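Local coordinates for stage III sporulation protein AF (Bacillus subtilis, PDB 6DCS), which is a component of a sporulation-essential channel, of which this fragment lies within the ring-building-motif family region and probably helps build a ring, at residues A[22-27]-A[39-44]; A[29-34]-A[99-104]; A[34-39]-A[92-97]; A[75-80]-A[85-90]. One frame throughout, in Å; residues are numbered along the deposited sequence.

Overall arrangement
All but contact 4 lie close to the chain's centre, where two helices pack against a three-stranded sheet. Contact 1 sets helix 11-30 on strand 37-45 through aliphatic groups. Contact 2, about 11 Å away between centres, brings the end of that helix and the following turn against helix 81-106, and mixes an apolar pair with an amide lying against a ring. Contacts 1 and 2 are partly buried. Contact 3 shares D34 with contact 2 and G39 with contact 1, yet it is a surface contact, joining two carboxylates and a tyrosine. Contact 4 sits far out on helix 81-106, about 19 Å from contact 3 between centres, and is charged and polar throughout.

Contact 1: residues A[22-27]-A[39-44]; sequences QLKKKA and GRIKLT
I41 and L43 point their side chains at the helix, and each meets one residue of 22-27. The I41 side chain is stretched out: CG1 stands anti to the carbonyl carbon (chi1 -63°) and CD1 continues straight on (chi2 179°), which drives this terminal methyl up to the helix backbone. There CD1 lies 3.8 Å from K24 CA, and K24 CB is 4.0 Å from the same I41 methyl. K24 CG is a third carbon within van der Waals range of that methyl. The two chains cross obliquely, and the lysine bends further out at its third torsion, so it is the aliphatic root of K24 that does the packing.

Two residues along the strand, at L43, the meeting is methyl to methyl: L23 CD1 and L43 CD2 stand 4.0 Å apart, the tips of two leucines touching at an angle. L23 is the buried partner, while L43 is partly exposed and also rests on I55 of the next strand. A27 packs on L102 and W106 of helix 81-106, and the L23 carbonyl oxygen accepts a hydrogen bond from W106 NE1.

R40, K42 and T44 turn instead to strand 55-63, with R40 making a cation-pi contact with Y61. An amphipathic helix laid on the apolar face of a sheet in this way belongs to the alpha-beta-beta-alpha-beta fold of ring-building motifs.

Contact 2: residues A[29-34]-A[99-104]; sequences ERFSHD and QTQLAD
Q101 reaches across from helix 81-106 to lay its side-chain amide against the outer end of the F31 ring. Its chain is extended beyond CG, and the amide and ring planes are only 14° apart. F31 CZ lies 3.3 Å from Q101 OE1, and Q101 NE2 is equally near, so the ring carbon lies off the amide plane, toward the outer side between oxygen and nitrogen. The Q101 nitrogen also comes within 4.2 Å of R30 CB. The guanidinium of R30 leads away from the helix and pairs with E29, R30 NH1 to E29 OE1 being a 3.1 Å salt bridge.

This contact of the helix 11-30 end and its following loop with helix 81-106 fits the two-helix layer of the ring-building motif, where both helices lie on the same sheet. F31 contributes to that layer by also touching M62 of the sheet and I98 of the helix.

L102 follows, its branch coming nearer to F31 than its root does: L102 CD2 is 4.2 Å from F31 CE2, approaching the ring obliquely. Both residues are buried. The same leucine also packs on V60 of strand 55-63 and on A27 of the first helix.

Contact 3: residues A[34-39]-A[92-97]; sequences DEYKVG and QKEAKQ
E94 leaves its helix with CG anti to the backbone N (chi1 173°), then bends at the second torsion (chi2 80°), a kink that swings its carboxylate alongside Y36 and back toward E35. E35 answers with an extended chain, reaching out from the turn leading into strand 37-45. The two acids and the tyrosine therefore gather at one spot, although the nearest backbones, at the CA atoms of Y36 and E94, are 10.6 Å apart.

Y36 and E94 approach from opposite directions. Y36 CE1 lies 3.9 Å from E94 CG, and E94 OE1 is just as close to that ring carbon, so it is the methylene and one carboxylate oxygen of the glutamate that pack obliquely against the outer part of the phenol ring. The packing is van der Waals in kind.

The acids themselves meet through single oxygens: E35 OE1 and E94 OE1 are 3.5 Å apart, with their carboxylate planes turned 85° against each other. Two like charges this near would probably repel. E35 is exposed, so solvent can screen the pair.

Y36 also touches F31, M62 and M117. Next to it K37 is paired by backbone hydrogen bonds with A63 of strand 55-63, and V38 packs on A27 and E28 of helix 11-30. The contact thus joins, at the surface, the turn leading into strand 37-45 to helix 81-106.

Contact 4: residues A[75-80]-A[85-90]; sequences PVHIDT and VTKEAA
K87 carries the contact, sending its ammonium group from the helix to H77 and D79 in the chain that leads into it. Two kinds of polar approach meet at this lysine.

The charge pairing is with D79. K87 NZ stands 4.0 Å from D79 OD1, a long salt bridge, and the two side chains come together at about a right angle. The link is attraction over a distance, with little close packing behind it.

H77 and K87 approach each other from opposite directions. K87 NZ lies at the edge of the H77 ring, near its plane, and 3.2 Å from H77 NE2. H77 holds CG anti to its own backbone N, which points the ring toward the helix, and the bend of K87 at its third torsion brings the nitrogen to meet it. All three residues lie at the surface, with H77 and K87 exposed.

Backbone bonds keep the helical side regular: A89 N binds V85 O at 2.8 Å, and A90 N binds T86 O. T86 OG1 also turns back to H82 O. At the first turn, T80 OG1 accepts from A83 N, the N-cap that satisfies a first-turn NH at the start of helix 81-106.

Contact 1: residues A[22-27]-A[39-44]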
loop_
_atom_site.group_PDB
_atom_site.type_symbol
_atom_site.label_atom_id
_atom_site.label_comp_id
_atom_site.label_asym_id
_atom_site.label_seq_id
_atom_site.Cartn_x
_atom_site.Cartn_y
_atom_site.Cartn_z
ATOM N N GLN A 22 -12.254 3.230 -6.684
ATOM C CA GLN A 22 -12.540 1.938 -7.298
ATOM C C GLN A 22 -11.403 0.972 -7.037
ATOM O O GLN A 22 -11.626 -0.212 -6.769
ATOM C CB GLN A 22 -12.796 2.084 -8.805
ATOM C CG GLN A 22 -14.280 2.335 -9.190
ATOM C CD GLN A 22 -14.434 3.144 -10.489
ATOM O OE1 GLN A 22 -13.597 3.052 -11.397
ATOM N NE2 GLN A 22 -15.512 3.938 -10.584
ATOM N N LEU A 23 -10.173 1.466 -7.087
ATOM C CA LEU A 23 -9.038 0.656 -6.662
ATOM C C LEU A 23 -9.100 0.311 -5.188
ATOM O O LEU A 23 -8.687 -0.781 -4.798
ATOM C CB LEU A 23 -7.736 1.398 -6.913
ATOM C CG LEU A 23 -7.167 1.414 -8.319
ATOM C CD1 LEU A 23 -5.867 2.238 -8.322
ATOM C CD2 LEU A 23 -6.979 -0.025 -8.813
ATOM N N LYS A 24 -9.526 1.251 -4.349
ATOM C CA LYS A 24 -9.610 0.938 -2.936
ATOM C C LYS A 24 -10.603 -0.187 -2.720
ATOM O O LYS A 24 -10.258 -1.218 -2.131
ATOM C CB LYS A 24 -9.998 2.174 -2.125
ATOM C CG LYS A 24 -10.002 1.890 -0.636
ATOM C CD LYS A 24 -9.805 3.149 0.217
ATOM C CE LYS A 24 -11.020 4.087 0.186
ATOM N NZ LYS A 24 -10.863 5.221 1.160
ATOM N N LYS A 25 -11.829 -0.023 -3.239
ATOM C CA LYS A 25 -12.855 -1.042 -3.069
ATOM C C LYS A 25 -12.317 -2.410 -3.463
ATOM O O LYS A 25 -12.299 -3.334 -2.644
ATOM C CB LYS A 25 -14.122 -0.685 -3.867
ATOM C CG LYS A 25 -15.246 -0.096 -2.991
ATOM C CD LYS A 25 -16.147 0.924 -3.727
ATOM C CE LYS A 25 -16.372 2.210 -2.895
ATOM N NZ LYS A 25 -17.192 3.254 -3.592
ATOM N N LYS A 26 -11.815 -2.533 -4.695
ATOM C CA LYS A 26 -11.340 -3.819 -5.192
ATOM C C LYS A 26 -10.279 -4.417 -4.279
ATOM O O LYS A 26 -10.237 -5.635 -4.081
ATOM C CB LYS A 26 -10.788 -3.670 -6.597
ATOM C CG LYS A 26 -11.000 -4.839 -7.504
ATOM C CD LYS A 26 -12.434 -4.918 -8.021
ATOM C CE LYS A 26 -12.602 -5.927 -9.179
ATOM N NZ LYS A 26 -13.973 -5.816 -9.796
ATOM N N ALA A 27 -9.418 -3.595 -3.697
ATOM C CA ALA A 27 -8.500 -4.170 -2.728
ATOM C C ALA A 27 -9.262 -4.672 -1.513
ATOM O O ALA A 27 -9.111 -5.834 -1.114
ATOM C CB ALA A 27 -7.438 -3.163 -2.314
ATOM N N GLY A 39 -5.308 0.743 4.327
ATOM C CA GLY A 39 -5.611 2.017 4.957
ATOM C C GLY A 39 -5.430 3.228 4.049
ATOM O O GLY A 39 -6.352 3.636 3.344
ATOM N N ARG A 40 -4.268 3.850 4.064
ATOM C CA ARG A 40 -4.039 4.894 3.084
ATOM C C ARG A 40 -3.676 4.268 1.741
ATOM O O ARG A 40 -3.036 3.215 1.673
ATOM C CB ARG A 40 -2.934 5.853 3.554
ATOM C CG ARG A 40 -3.353 6.871 4.636
ATOM C CD ARG A 40 -2.128 7.595 5.254
ATOM N NE ARG A 40 -1.169 6.643 5.820
ATOM C CZ ARG A 40 -1.365 5.926 6.932
ATOM N NH1 ARG A 40 -2.476 6.082 7.646
ATOM N NH2 ARG A 40 -0.433 5.067 7.353
ATOM N N ILE A 41 -4.105 4.927 0.666
ATOM C CA ILE A 41 -3.668 4.637 -0.694
ATOM C C ILE A 41 -3.381 5.973 -1.357
ATOM O O ILE A 41 -4.257 6.841 -1.381
ATOM C CB ILE A 41 -4.744 3.864 -1.483
ATOM C CG1 ILE A 41 -5.017 2.508 -0.847
ATOM C CG2 ILE A 41 -4.321 3.612 -2.920
ATOM C CD1 ILE A 41 -6.095 1.672 -1.569
ATOM N N LYS A 42 -2.164 6.145 -1.891
ATOM C CA LYS A 42 -1.726 7.418 -2.487
ATOM C C LYS A 42 -1.351 7.198 -3.960
ATOM O O LYS A 42 -0.356 6.516 -4.258
ATOM C CB LYS A 42 -0.520 8.007 -1.736
ATOM C CG LYS A 42 -0.719 8.429 -0.259
ATOM C CD LYS A 42 0.399 9.391 0.218
ATOM C CE LYS A 42 1.400 8.766 1.214
ATOM N NZ LYS A 42 2.854 9.154 0.999
ATOM N N LEU A 43 -2.086 7.809 -4.891
ATOM C CA LEU A 43 -1.668 7.754 -6.288
ATOM C C LEU A 43 -0.943 9.040 -6.722
ATOM O O LEU A 43 -1.148 10.131 -6.174
ATOM C CB LEU A 43 -2.860 7.477 -7.211
ATOM C CG LEU A 43 -3.433 6.037 -7.317
ATOM C CD1 LEU A 43 -4.046 5.579 -6.031
ATOM C CD2 LEU A 43 -4.522 6.022 -8.335
ATOM N N THR A 44 -0.046 8.888 -7.690
ATOM C CA THR A 44 0.533 10.015 -8.402
ATOM C C THR A 44 0.308 9.821 -9.898
ATOM O O THR A 44 0.208 8.692 -10.396
ATOM C CB THR A 44 2.045 10.213 -8.108
ATOM O OG1 THR A 44 2.846 9.361 -8.934
ATOM C CG2 THR A 44 2.393 9.964 -6.637
#

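Contact 2: residues A[29-34]-A[99-104]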
loop_
_atom_site.group_PDB
_atom_site.type_symbol
_atom_site.label_atom_id
_atom_site.label_comp_id
_atom_site.label_asym_id
_atom_site.label_seq_id
_atom_site.Cartn_x
_atom_site.Cartn_y
_atom_site.Cartn_z
ATOM N N GLU A 29 -11.884 -5.967 -1.109
ATOM C CA GLU A 29 -12.494 -7.276 -1.301
ATOM C C GLU A 29 -11.567 -8.410 -0.849
ATOM O O GLU A 29 -11.995 -9.299 -0.105
ATOM C CB GLU A 29 -12.893 -7.434 -2.761
ATOM C CG GLU A 29 -14.244 -6.809 -3.070
ATOM C CD GLU A 29 -14.843 -7.362 -4.357
ATOM O OE1 GLU A 29 -14.085 -7.471 -5.356
ATOM O OE2 GLU A 29 -16.054 -7.724 -4.356
ATOM N N ARG A 30 -10.288 -8.384 -1.246
ATOM C CA ARG A 30 -9.375 -9.453 -0.835
ATOM C C ARG A 30 -8.816 -9.278 0.579
ATOM O O ARG A 30 -8.391 -10.263 1.192
ATOM C CB ARG A 30 -8.221 -9.578 -1.826
ATOM C CG ARG A 30 -8.509 -10.503 -3.041
ATOM C CD ARG A 30 -9.881 -10.254 -3.687
ATOM N NE ARG A 30 -9.984 -10.786 -5.055
ATOM C CZ ARG A 30 -10.942 -10.466 -5.932
ATOM N NH1 ARG A 30 -11.903 -9.613 -5.587
ATOM N NH2 ARG A 30 -10.939 -10.995 -7.162
ATOM N N PHE A 31 -8.770 -8.057 1.105
ATOM C CA PHE A 31 -8.356 -7.819 2.494
ATOM C C PHE A 31 -9.498 -7.142 3.249
ATOM O O PHE A 31 -9.357 -6.009 3.717
ATOM C CB PHE A 31 -7.098 -6.955 2.611
ATOM C CG PHE A 31 -5.872 -7.505 1.942
ATOM C CD1 PHE A 31 -4.789 -7.920 2.702
ATOM C CD2 PHE A 31 -5.747 -7.492 0.566
ATOM C CE1 PHE A 31 -3.636 -8.380 2.092
ATOM C CE2 PHE A 31 -4.599 -7.951 -0.043
ATOM C CZ PHE A 31 -3.546 -8.394 0.716
ATOM N N SER A 32 -10.633 -7.823 3.355
ATOM C CA SER A 32 -11.678 -7.409 4.284
ATOM C C SER A 32 -11.495 -8.123 5.615
ATOM O O SER A 32 -11.287 -7.484 6.652
ATOM C CB SER A 32 -13.062 -7.717 3.695
ATOM O OG SER A 32 -14.056 -6.829 4.174
ATOM N N HIS A 33 -11.491 -9.454 5.564
ATOM C CA HIS A 33 -11.584 -10.329 6.727
ATOM C C HIS A 33 -10.227 -11.022 6.900
ATOM O O HIS A 33 -10.128 -12.265 6.882
ATOM C CB HIS A 33 -12.688 -11.338 6.500
ATOM C CG HIS A 33 -12.833 -11.727 5.050
ATOM N ND1 HIS A 33 -13.389 -10.894 4.097
ATOM C CD2 HIS A 33 -12.439 -12.841 4.380
ATOM C CE1 HIS A 33 -13.354 -11.487 2.914
ATOM N NE2 HIS A 33 -12.787 -12.672 3.059
ATOM N N ASP A 34 -9.188 -10.195 7.068
ATOM C CA ASP A 34 -7.806 -10.648 6.898
ATOM C C ASP A 34 -6.947 -10.045 8.000
ATOM O O ASP A 34 -7.397 -9.174 8.749
ATOM C CB ASP A 34 -7.235 -10.262 5.516
ATOM C CG ASP A 34 -7.679 -11.207 4.392
ATOM O OD1 ASP A 34 -6.796 -11.631 3.619
ATOM O OD2 ASP A 34 -8.882 -11.521 4.278
ATOM N N GLN A 99 2.344 -6.997 -1.872
ATOM C CA GLN A 99 2.649 -6.426 -3.183
ATOM C C GLN A 99 2.129 -7.251 -4.362
ATOM O O GLN A 99 1.396 -6.748 -5.224
ATOM C CB GLN A 99 4.156 -6.252 -3.366
ATOM C CG GLN A 99 4.474 -5.380 -4.573
ATOM C CD GLN A 99 5.941 -5.344 -4.954
ATOM O OE1 GLN A 99 6.545 -6.397 -5.226
ATOM N NE2 GLN A 99 6.516 -4.140 -5.011
ATOM N N THR A 100 2.554 -8.513 -4.436
ATOM C CA THR A 100 2.102 -9.409 -5.491
ATOM C C THR A 100 0.579 -9.600 -5.464
ATOM O O THR A 100 -0.084 -9.583 -6.507
ATOM C CB THR A 100 2.830 -10.726 -5.310
ATOM O OG1 THR A 100 2.739 -11.045 -3.924
ATOM C CG2 THR A 100 4.290 -10.602 -5.646
ATOM N N GLN A 101 0.005 -9.784 -4.278
ATOM C CA GLN A 101 -1.438 -9.932 -4.185
ATOM C C GLN A 101 -2.140 -8.764 -4.857
ATOM O O GLN A 101 -3.058 -8.956 -5.665
ATOM C CB GLN A 101 -1.866 -10.042 -2.722
ATOM C CG GLN A 101 -2.427 -11.390 -2.298
ATOM C CD GLN A 101 -3.105 -11.347 -0.918
ATOM O OE1 GLN A 101 -2.445 -11.478 0.126
ATOM N NE2 GLN A 101 -4.432 -11.180 -0.915
ATOM N N LEU A 102 -1.715 -7.533 -4.555
ATOM C CA LEU A 102 -2.387 -6.387 -5.149
ATOM C C LEU A 102 -2.055 -6.267 -6.633
ATOM O O LEU A 102 -2.922 -5.938 -7.452
ATOM C CB LEU A 102 -2.016 -5.125 -4.391
ATOM C CG LEU A 102 -2.311 -5.075 -2.900
ATOM C CD1 LEU A 102 -1.399 -4.008 -2.240
ATOM C CD2 LEU A 102 -3.755 -4.759 -2.677
ATOM N N ALA A 103 -0.805 -6.556 -6.997
ATOM C CA ALA A 103 -0.442 -6.664 -8.404
ATOM C C ALA A 103 -1.441 -7.533 -9.170
ATOM O O ALA A 103 -2.024 -7.102 -10.172
ATOM C CB ALA A 103 0.964 -7.245 -8.524
ATOM N N ASP A 104 -1.636 -8.769 -8.717
ATOM C CA ASP A 104 -2.612 -9.649 -9.341
ATOM C C ASP A 104 -4.008 -9.026 -9.325
ATOM O O ASP A 104 -4.664 -8.918 -10.363
ATOM C CB ASP A 104 -2.601 -11.009 -8.625
ATOM C CG ASP A 104 -1.349 -11.836 -8.943
ATOM O OD1 ASP A 104 -0.648 -11.504 -9.936
ATOM O OD2 ASP A 104 -1.039 -12.796 -8.185
#

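Contact 3: residues A[34-39]-A[92-97]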
loop_
_atom_site.group_PDB
_atom_site.type_symbol
_atom_site.label_atom_id
_atom_site.label_comp_id
_atom_site.label_asym_id
_atom_site.label_seq_id
_atom_site.Cartn_x
_atom_site.Cartn_y
_atom_site.Cartn_z
ATOM N N ASP A 34 -9.188 -10.195 7.068
ATOM C CA ASP A 34 -7.806 -10.648 6.898
ATOM C C ASP A 34 -6.947 -10.045 8.000
ATOM O O ASP A 34 -7.397 -9.174 8.749
ATOM C CB ASP A 34 -7.235 -10.262 5.516
ATOM C CG ASP A 34 -7.679 -11.207 4.392
ATOM O OD1 ASP A 34 -6.796 -11.631 3.619
ATOM O OD2 ASP A 34 -8.882 -11.521 4.278
ATOM N N GLU A 35 -5.694 -10.516 8.096
ATOM C CA GLU A 35 -4.731 -9.887 9.003
ATOM C C GLU A 35 -4.632 -8.409 8.748
ATOM O O GLU A 35 -4.582 -7.604 9.674
ATOM C CB GLU A 35 -3.323 -10.443 8.828
ATOM C CG GLU A 35 -2.278 -9.839 9.777
ATOM C CD GLU A 35 -1.106 -10.795 10.164
ATOM O OE1 GLU A 35 -0.606 -11.532 9.286
ATOM O OE2 GLU A 35 -0.790 -10.884 11.378
ATOM N N TYR A 36 -4.575 -8.034 7.490
ATOM C CA TYR A 36 -4.192 -6.689 7.125
ATOM C C TYR A 36 -5.378 -5.972 6.517
ATOM O O TYR A 36 -6.234 -6.579 5.865
ATOM C CB TYR A 36 -3.000 -6.712 6.175
ATOM C CG TYR A 36 -1.715 -6.897 6.935
ATOM C CD1 TYR A 36 -0.530 -7.168 6.282
ATOM C CD2 TYR A 36 -1.682 -6.775 8.321
ATOM C CE1 TYR A 36 0.659 -7.333 6.978
ATOM C CE2 TYR A 36 -0.494 -6.935 9.033
ATOM C CZ TYR A 36 0.674 -7.222 8.353
ATOM O OH TYR A 36 1.871 -7.386 9.025
ATOM N N LYS A 37 -5.443 -4.691 6.808
ATOM C CA LYS A 37 -6.485 -3.809 6.331
ATOM C C LYS A 37 -5.794 -2.748 5.493
ATOM O O LYS A 37 -4.815 -2.138 5.938
ATOM C CB LYS A 37 -7.235 -3.203 7.522
ATOM C CG LYS A 37 -8.763 -3.124 7.422
ATOM C CD LYS A 37 -9.177 -1.666 7.201
ATOM C CE LYS A 37 -10.651 -1.478 6.875
ATOM N NZ LYS A 37 -10.844 -0.125 6.262
ATOM N N VAL A 38 -6.259 -2.575 4.260
ATOM C CA VAL A 38 -5.765 -1.472 3.453
ATOM C C VAL A 38 -6.242 -0.181 4.097
ATOM O O VAL A 38 -7.423 -0.043 4.455
ATOM C CB VAL A 38 -6.216 -1.641 1.992
ATOM C CG1 VAL A 38 -6.012 -3.087 1.564
ATOM C CG2 VAL A 38 -7.685 -1.282 1.818
ATOM N N GLY A 39 -5.308 0.743 4.327
ATOM C CA GLY A 39 -5.611 2.017 4.957
ATOM C C GLY A 39 -5.430 3.228 4.049
ATOM O O GLY A 39 -6.352 3.636 3.344
ATOM N N GLN A 92 10.168 -8.964 5.494
ATOM C CA GLN A 92 10.393 -8.596 4.100
ATOM C C GLN A 92 9.454 -9.379 3.217
ATOM O O GLN A 92 8.816 -8.825 2.315
ATOM C CB GLN A 92 11.839 -8.875 3.692
ATOM C CG GLN A 92 12.357 -7.976 2.580
ATOM C CD GLN A 92 12.378 -6.513 3.000
ATOM O OE1 GLN A 92 12.274 -6.193 4.191
ATOM N NE2 GLN A 92 12.475 -5.618 2.024
ATOM N N LYS A 93 9.296 -10.663 3.546
ATOM C CA LYS A 93 8.603 -11.625 2.703
ATOM C C LYS A 93 7.088 -11.433 2.804
ATOM O O LYS A 93 6.370 -11.566 1.815
ATOM C CB LYS A 93 9.068 -13.037 3.115
ATOM C CG LYS A 93 8.083 -14.130 2.931
ATOM C CD LYS A 93 8.083 -14.631 1.478
ATOM C CE LYS A 93 7.129 -15.763 1.461
ATOM N NZ LYS A 93 5.836 -15.377 2.045
ATOM N N GLU A 94 6.590 -11.071 3.985
ATOM C CA GLU A 94 5.206 -10.620 4.098
ATOM C C GLU A 94 4.961 -9.420 3.196
ATOM O O GLU A 94 4.084 -9.456 2.328
ATOM C CB GLU A 94 4.863 -10.298 5.563
ATOM C CG GLU A 94 3.497 -9.673 5.728
ATOM C CD GLU A 94 2.355 -10.695 5.708
ATOM O OE1 GLU A 94 1.834 -11.055 6.798
ATOM O OE2 GLU A 94 1.991 -11.149 4.596
ATOM N N ALA A 95 5.761 -8.365 3.346
ATOM C CA ALA A 95 5.576 -7.156 2.546
ATOM C C ALA A 95 5.471 -7.486 1.060
ATOM O O ALA A 95 4.520 -7.066 0.382
ATOM C CB ALA A 95 6.726 -6.173 2.797
ATOM N N LYS A 96 6.421 -8.272 0.550
ATOM C CA LYS A 96 6.417 -8.607 -0.862
ATOM C C LYS A 96 5.170 -9.412 -1.245
ATOM O O LYS A 96 4.774 -9.428 -2.414
ATOM C CB LYS A 96 7.695 -9.373 -1.199
ATOM C CG LYS A 96 8.099 -9.312 -2.650
ATOM C CD LYS A 96 9.608 -9.556 -2.785
ATOM C CE LYS A 96 10.417 -8.258 -3.052
ATOM N NZ LYS A 96 11.760 -8.396 -2.406
ATOM N N GLN A 97 4.521 -10.081 -0.299
ATOM C CA GLN A 97 3.355 -10.859 -0.713
ATOM C C GLN A 97 2.114 -10.001 -0.889
ATOM O O GLN A 97 1.374 -10.208 -1.856
ATOM C CB GLN A 97 3.060 -11.990 0.270
ATOM C CG GLN A 97 1.928 -12.936 -0.208
ATOM C CD GLN A 97 0.916 -13.298 0.894
ATOM O OE1 GLN A 97 0.774 -12.587 1.903
ATOM N NE2 GLN A 97 0.256 -14.450 0.729
#

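Contact 4: residues A[75-80]-A[85-90]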
loop_
_atom_site.group_PDB
_atom_site.type_symbol
_atom_site.label_atom_id
_atom_site.label_comp_id
_atom_site.label_asym_id
_atom_site.label_seq_id
_atom_site.Cartn_x
_atom_site.Cartn_y
_atom_site.Cartn_z
ATOM N N PRO A 75 12.106 -1.069 24.908
ATOM C CA PRO A 75 13.303 -0.516 24.270
ATOM C C PRO A 75 14.322 -1.596 24.005
ATOM O O PRO A 75 14.806 -1.730 22.875
ATOM C CB PRO A 75 13.798 0.522 25.288
ATOM C CG PRO A 75 13.186 0.105 26.604
ATOM C CD PRO A 75 11.847 -0.450 26.222
ATOM N N VAL A 76 14.593 -2.431 25.001
ATOM C CA VAL A 76 15.716 -3.351 24.957
ATOM C C VAL A 76 15.225 -4.707 24.486
ATOM O O VAL A 76 14.539 -5.432 25.216
ATOM C CB VAL A 76 16.403 -3.465 26.315
ATOM C CG1 VAL A 76 17.601 -4.389 26.188
ATOM C CG2 VAL A 76 16.835 -2.075 26.821
ATOM N N HIS A 77 15.557 -5.028 23.249
ATOM C CA HIS A 77 15.398 -6.352 22.714
ATOM C C HIS A 77 16.779 -6.981 22.622
ATOM O O HIS A 77 17.766 -6.285 22.390
ATOM C CB HIS A 77 14.711 -6.326 21.346
ATOM C CG HIS A 77 13.992 -7.604 21.029
ATOM N ND1 HIS A 77 13.147 -8.225 21.928
ATOM C CD2 HIS A 77 14.019 -8.396 19.930
ATOM C CE1 HIS A 77 12.675 -9.335 21.390
ATOM N NE2 HIS A 77 13.188 -9.462 20.179
ATOM N N ILE A 78 16.848 -8.298 22.840
ATOM C CA ILE A 78 18.089 -9.048 22.702
ATOM C C ILE A 78 17.798 -10.317 21.907
ATOM O O ILE A 78 16.863 -11.062 22.225
ATOM C CB ILE A 78 18.717 -9.359 24.075
ATOM C CG1 ILE A 78 19.040 -8.037 24.798
ATOM C CG2 ILE A 78 19.929 -10.256 23.926
ATOM C CD1 ILE A 78 20.196 -8.084 25.785
ATOM N N ASP A 79 18.590 -10.554 20.863
ATOM C CA ASP A 79 18.329 -11.621 19.913
ATOM C C ASP A 79 19.599 -12.379 19.569
ATOM O O ASP A 79 20.691 -11.821 19.545
ATOM C CB ASP A 79 17.752 -11.090 18.608
ATOM C CG ASP A 79 16.355 -10.557 18.763
ATOM O OD1 ASP A 79 15.808 -10.072 17.742
ATOM O OD2 ASP A 79 15.807 -10.602 19.892
ATOM N N THR A 80 19.441 -13.658 19.265
ATOM C CA THR A 80 20.523 -14.362 18.607
ATOM C C THR A 80 20.718 -13.717 17.255
ATOM O O THR A 80 19.823 -13.025 16.760
ATOM C CB THR A 80 20.172 -15.835 18.446
ATOM O OG1 THR A 80 18.809 -15.918 18.023
ATOM C CG2 THR A 80 20.361 -16.569 19.757
ATOM N N VAL A 85 18.019 -12.003 11.793
ATOM C CA VAL A 85 17.951 -11.967 10.342
ATOM C C VAL A 85 16.697 -12.683 9.830
ATOM O O VAL A 85 16.054 -12.226 8.875
ATOM C CB VAL A 85 19.252 -12.558 9.755
ATOM C CG1 VAL A 85 19.562 -13.912 10.396
ATOM C CG2 VAL A 85 19.172 -12.675 8.226
ATOM N N THR A 86 16.313 -13.803 10.446
ATOM C CA THR A 86 15.126 -14.513 9.954
ATOM C C THR A 86 13.840 -13.764 10.298
ATOM O O THR A 86 12.908 -13.736 9.484
ATOM C CB THR A 86 15.069 -15.962 10.473
ATOM O OG1 THR A 86 15.087 -15.996 11.904
ATOM C CG2 THR A 86 16.231 -16.788 9.944
ATOM N N LYS A 87 13.774 -13.142 11.482
ATOM C CA LYS A 87 12.656 -12.251 11.785
ATOM C C LYS A 87 12.487 -11.192 10.693
ATOM O O LYS A 87 11.362 -10.915 10.250
ATOM C CB LYS A 87 12.871 -11.592 13.145
ATOM C CG LYS A 87 11.661 -11.464 14.035
ATOM C CD LYS A 87 12.095 -10.899 15.395
ATOM C CE LYS A 87 11.974 -11.940 16.516
ATOM N NZ LYS A 87 12.062 -11.369 17.892
ATOM N N GLU A 88 13.597 -10.617 10.218
ATOM C CA GLU A 88 13.517 -9.632 9.145
ATOM C C GLU A 88 13.138 -10.289 7.822
ATOM O O GLU A 88 12.326 -9.748 7.060
ATOM C CB GLU A 88 14.849 -8.879 9.024
ATOM C CG GLU A 88 14.943 -7.838 7.877
ATOM C CD GLU A 88 14.082 -6.599 8.097
ATOM O OE1 GLU A 88 13.888 -5.825 7.125
ATOM O OE2 GLU A 88 13.592 -6.413 9.234
ATOM N N ALA A 89 13.714 -11.462 7.532
ATOM C CA ALA A 89 13.397 -12.157 6.286
ATOM C C ALA A 89 11.899 -12.355 6.148
ATOM O O ALA A 89 11.312 -12.099 5.086
ATOM C CB ALA A 89 14.114 -13.498 6.239
ATOM N N ALA A 90 11.254 -12.754 7.240
ATOM C CA ALA A 90 9.823 -13.013 7.169
ATOM C C ALA A 90 9.053 -11.725 6.909
ATOM O O ALA A 90 8.182 -11.686 6.034
ATOM C CB ALA A 90 9.342 -13.706 8.450
#